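Local coordinates for flavodoxin (Fusobacterium nucleatum, PDB 6OHK), which binds flavin mononucleotide and probably serves as a low-potential electron donor to a number of redox enzymes, at residues A[100-105]-A[140-146]. The protein carries 1 engineered substitution. Coordinates in Å, arbitrary orientation, origin at the centre of the assembly. Residues are numbered along the deposited sequence.
With FMN (flavin mononucleotide), chain B.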
ATOM      1  N   PHE A 100      -2.760  11.944   7.376  1.00  9.31           N
ATOM      2  CA  PHE A 100      -3.318  11.428   6.132  1.00  9.22           C
ATOM      3  C   PHE A 100      -2.532  10.228   5.639  1.00  9.10           C
ATOM      4  O   PHE A 100      -1.322  10.310   5.391  1.00  9.39           O
ATOM      5  CB  PHE A 100      -3.289  12.528   5.079  1.00 10.15           C
ATOM      6  CG  PHE A 100      -3.698  12.087   3.699  1.00  9.40           C
ATOM      7  CD1 PHE A 100      -4.945  11.533   3.459  1.00 10.08           C
ATOM      8  CD2 PHE A 100      -2.863  12.271   2.623  1.00  9.26           C
ATOM      9  CE1 PHE A 100      -5.331  11.150   2.197  1.00 10.20           C
ATOM     10  CE2 PHE A 100      -3.238  11.881   1.367  1.00 10.47           C
ATOM     11  CZ  PHE A 100      -4.466  11.332   1.156  1.00 10.03           C
ATOM     12  N   CYS A 101      -3.238   9.119   5.440  1.00  9.12           N
ATOM     13  CA  CYS A 101      -2.620   7.874   4.993  1.00  9.41           C
ATOM     14  C   CYS A 101      -1.464   7.444   5.879  1.00  9.26           C
ATOM     15  O   CYS A 101      -0.540   6.761   5.431  1.00 10.31           O
ATOM     16  CB  CYS A 101      -2.195   7.915   3.513  1.00 10.88           C
ATOM     17  SG  CYS A 101      -3.563   7.867   2.373  1.00 10.85           S
ATOM     18  N   GLY A 102      -1.515   7.788   7.159  1.00  9.93           N
ATOM     19  CA  GLY A 102      -0.419   7.469   8.055  1.00  9.86           C
ATOM     20  C   GLY A 102      -0.158   5.999   8.232  1.00 10.38           C
ATOM     21  O   GLY A 102       0.952   5.613   8.623  1.00 10.51           O
ATOM     22  N   GLY A 103      -1.147   5.153   7.977  1.00 10.22           N
ATOM     23  CA  GLY A 103      -0.987   3.740   8.261  1.00 11.31           C
ATOM     24  C   GLY A 103       0.126   3.090   7.474  1.00 10.16           C
ATOM     25  O   GLY A 103       0.728   2.120   7.931  1.00 11.23           O
ATOM     26  N   ILE A 104       0.438   3.605   6.286  1.00  9.87           N
ATOM     27  CA  ILE A 104       1.484   2.976   5.493  1.00  9.59           C
ATOM     28  C   ILE A 104       2.864   3.151   6.095  1.00  9.43           C
ATOM     29  O   ILE A 104       3.762   2.375   5.753  1.00 10.54           O
ATOM     30  CB  ILE A 104       1.445   3.368   4.011  1.00  9.72           C
ATOM     31  CG1 ILE A 104       1.726   4.857   3.769  1.00 10.23           C
ATOM     32  CG2 ILE A 104       0.146   2.926   3.372  1.00 12.67           C
ATOM     33  CD1 ILE A 104       1.858   5.200   2.294  1.00 11.72           C
ATOM     34  N   ARG A 105       3.069   4.090   7.021  1.00  9.24           N
ATOM     35  CA  ARG A 105       4.360   4.199   7.699  1.00  9.70           C
ATOM     36  C   ARG A 105       4.687   2.933   8.480  1.00  9.29           C
ATOM     37  O   ARG A 105       5.839   2.482   8.492  1.00 10.52           O
ATOM     38  CB  ARG A 105       4.356   5.417   8.622  1.00 11.57           C
ATOM     39  CG  ARG A 105       5.582   5.513   9.548  1.00 12.05           C
ATOM     40  CD  ARG A 105       6.904   5.521   8.859  1.00 12.88           C
ATOM     41  NE  ARG A 105       7.097   6.714   8.046  1.00 13.45           N
ATOM     42  CZ  ARG A 105       8.239   7.021   7.434  1.00 13.32           C
ATOM     43  NH1 ARG A 105       9.292   6.207   7.490  1.00 16.11           N
ATOM     44  NH2 ARG A 105       8.336   8.149   6.749  1.00 13.87           N
ATOM     45  N   PHE A 140       5.739  11.122  -0.989  1.00  9.90           N
ATOM     46  CA  PHE A 140       5.011  10.124  -0.221  1.00  9.11           C
ATOM     47  C   PHE A 140       5.595   8.736  -0.482  1.00  9.23           C
ATOM     48  O   PHE A 140       5.958   8.409  -1.613  1.00  9.85           O
ATOM     49  CB  PHE A 140       3.543  10.129  -0.629  1.00 10.03           C
ATOM     50  CG  PHE A 140       2.735  11.280  -0.108  1.00 10.06           C
ATOM     51  CD1 PHE A 140       2.880  11.776   1.188  1.00 11.41           C
ATOM     52  CD2 PHE A 140       1.748  11.833  -0.926  1.00 13.15           C
ATOM     53  CE1 PHE A 140       2.079  12.826   1.650  1.00 12.13           C
ATOM     54  CE2 PHE A 140       0.946  12.874  -0.457  1.00 14.49           C
ATOM     55  CZ  PHE A 140       1.114  13.351   0.819  1.00 13.25           C
ATOM     56  N   ILE A 141       5.647   7.923   0.581  1.00  9.21           N
ATOM     57  CA  ILE A 141       6.265   6.607   0.535  1.00  9.19           C
ATOM     58  C   ILE A 141       5.398   5.547  -0.148  1.00  9.55           C
ATOM     59  O   ILE A 141       5.797   4.369  -0.182  1.00 10.59           O
ATOM     60  CB  ILE A 141       6.692   6.149   1.935  1.00  9.72           C
ATOM     61  CG1 ILE A 141       5.488   6.018   2.891  1.00  9.83           C
ATOM     62  CG2 ILE A 141       7.769   7.094   2.472  1.00 11.29           C
ATOM     63  CD1 ILE A 141       5.815   5.722   4.295  1.00 11.94           C
ATOM     64  N   GLY A 142       4.269   5.930  -0.718  1.00  9.60           N
ATOM     65  CA  GLY A 142       3.427   5.019  -1.466  1.00  9.80           C
ATOM     66  C   GLY A 142       2.358   5.803  -2.174  1.00  9.48           C
ATOM     67  O   GLY A 142       2.399   7.040  -2.241  1.00 10.65           O
ATOM     68  N   LEU A 143       1.365   5.085  -2.654  1.00  8.73           N
ATOM     69  CA  LEU A 143       0.219   5.694  -3.294  1.00  9.17           C
ATOM     70  C   LEU A 143      -0.772   6.144  -2.240  1.00  9.07           C
ATOM     71  O   LEU A 143      -1.182   5.337  -1.394  1.00 10.77           O
ATOM     72  CB  LEU A 143      -0.429   4.670  -4.209  1.00  9.29           C
ATOM     73  CG  LEU A 143      -1.600   5.137  -5.034  1.00  9.71           C
ATOM     74  CD1 LEU A 143      -1.188   6.269  -5.970  1.00 11.95           C
ATOM     75  CD2 LEU A 143      -2.205   4.001  -5.766  1.00 10.78           C
ATOM     76  N   ALA A 144      -1.163   7.418  -2.281  1.00  9.43           N
ATOM     77  CA  ALA A 144      -2.047   8.012  -1.277  1.00  9.09           C
ATOM     78  C   ALA A 144      -3.385   8.323  -1.927  1.00  9.93           C
ATOM     79  O   ALA A 144      -3.462   9.171  -2.832  1.00 13.23           O
ATOM     80  CB  ALA A 144      -1.389   9.265  -0.699  1.00 10.35           C
ATOM     81  N   LEU A 145      -4.424   7.633  -1.518  1.00  9.49           N
ATOM     82  CA  LEU A 145      -5.729   7.785  -2.133  1.00  9.85           C
ATOM     83  C   LEU A 145      -6.684   8.449  -1.156  1.00  9.97           C
ATOM     84  O   LEU A 145      -6.606   8.241   0.058  1.00 10.57           O
ATOM     85  CB  LEU A 145      -6.288   6.447  -2.590  1.00  9.71           C
ATOM     86  CG  LEU A 145      -5.397   5.728  -3.606  1.00  9.55           C
ATOM     87  CD1 LEU A 145      -5.939   4.354  -3.895  1.00 11.24           C
ATOM     88  CD2 LEU A 145      -5.255   6.523  -4.886  1.00 11.07           C
ATOM     89  N   ASP A 146      -7.602   9.255  -1.698  1.00  9.76           N
ATOM     90  CA  ASP A 146      -8.609   9.925  -0.870  1.00 10.42           C
ATOM     91  C   ASP A 146      -9.922   9.802  -1.625  1.00 10.60           C
ATOM     92  O   ASP A 146     -10.210  10.574  -2.529  1.00 10.93           O
ATOM     93  CB  ASP A 146      -8.230  11.377  -0.617  1.00 10.12           C
ATOM     94  CG  ASP A 146      -9.197  12.093   0.303  1.00 10.56           C
ATOM     95  OD1 ASP A 146     -10.352  11.647   0.434  1.00 10.97           O
ATOM     96  OD2 ASP A 146      -8.769  13.130   0.890  1.00 11.28           O
TER
HETATM   97  N1  FMN B 201      -7.918   8.933   7.252  1.00  9.33           N
HETATM   98  C2  FMN B 201      -6.597   9.398   7.348  1.00 10.02           C
HETATM   99  O2  FMN B 201      -5.994   9.749   6.389  1.00 10.44           O
HETATM  100  N3  FMN B 201      -6.010   9.469   8.660  1.00 10.07           N
HETATM  101  C4  FMN B 201      -6.636   9.120   9.826  1.00 10.98           C
HETATM  102  O4  FMN B 201      -6.023   9.217  10.869  1.00 11.46           O
HETATM  103  C4A FMN B 201      -7.979   8.673   9.702  1.00  9.96           C
HETATM  104  N5  FMN B 201      -8.674   8.314  10.855  1.00 12.37           N
HETATM  105  C5A FMN B 201     -10.034   7.940  10.665  1.00 11.08           C
HETATM  106  C6  FMN B 201     -10.818   7.698  11.808  1.00 12.84           C
HETATM  107  C7  FMN B 201     -12.136   7.314  11.671  1.00 13.43           C
HETATM  108  C7M FMN B 201     -12.851   7.002  12.995  1.00 19.64           C
HETATM  109  C8  FMN B 201     -12.724   7.267  10.415  1.00 12.81           C
HETATM  110  C8M FMN B 201     -14.162   6.804  10.309  1.00 15.14           C
HETATM  111  C9  FMN B 201     -11.951   7.513   9.282  1.00 11.64           C
HETATM  112  C9A FMN B 201     -10.634   7.873   9.414  1.00  9.60           C
HETATM  113  N10 FMN B 201      -9.844   8.128   8.221  1.00  9.23           N
HETATM  114  C10 FMN B 201      -8.554   8.576   8.409  1.00  9.38           C
HETATM  115  C1' FMN B 201     -10.438   8.031   6.889  1.00  9.92           C
HETATM  116  C2' FMN B 201     -10.529   6.550   6.415  1.00  8.73           C
HETATM  117  O2' FMN B 201      -9.260   5.922   6.368  1.00  9.39           O
HETATM  118  C3' FMN B 201     -11.112   6.525   4.990  1.00  8.80           C
HETATM  119  O3' FMN B 201     -12.462   6.934   5.085  1.00 10.43           O
HETATM  120  C4' FMN B 201     -11.017   5.199   4.237  1.00  9.44           C
HETATM  121  O4' FMN B 201     -11.464   5.414   2.904  1.00 10.72           O
HETATM  122  C5' FMN B 201     -11.837   4.086   4.877  1.00  8.72           C
HETATM  123  O5' FMN B 201     -11.522   2.879   4.204  1.00  9.05           O
HETATM  124  P   FMN B 201     -12.396   1.554   4.462  1.00  8.55           P
HETATM  125  O1P FMN B 201     -11.752   0.534   3.551  1.00  8.39           O
HETATM  126  O2P FMN B 201     -12.344   1.159   5.898  1.00  9.13           O
HETATM  127  O3P FMN B 201     -13.834   1.878   4.041  1.00  9.31           O
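Start at F140, whose CA-to-CB bond points sideways while the ring end comes nearer: F140 CZ is 4.5 Å from F100 CD2, reaching the edge of the F100 ring near its plane. The F140 ring also packs edge-to-face with Y127. I141 follows, its CA-to-CB bond directed toward the first turn of helix 103-113. I141 CG1 lies 3.8 Å from I104 CD1, while I141 CD1 sits 4.0 Å from R105 CA and over one face of the R105 guanidinium. R105 NE is hydrogen-bonded to the carbonyl of S133, and salt bridges run from the guanidinium to E136 and D109. G142, in the break of strand 139-145, brings its bare backbone under I104; G142 N is 3.9 Å from I104 CD1, and a CB here would crowd that methyl. This is the three-layer alpha/beta sandwich of flavodoxins: the strand runs parallel to strand 84-90, helix 103-113 covers one face, and L143 points away from it to the other, against helix 154-166. A144 turns back, A144 CB lying 3.8 Å from F100 CE2 and 4.0 Å from C101 SG, with the C101 and A144 CA atoms 6.3 Å apart. L145 turns its side chain away again, so only its carbonyl meets the loop, L145 O being 3.8 Å from both F100 CE1 and C101 SG. D146 CB touches F100 CE1 at 4.0 Å, and the carboxylate is hydrogen-bonded to N149 and Q93. F100 and C101, backed by A144 to D146, belong to the flavin pocket, and C101 N donates a 3.0 Å hydrogen bond to FMN O2.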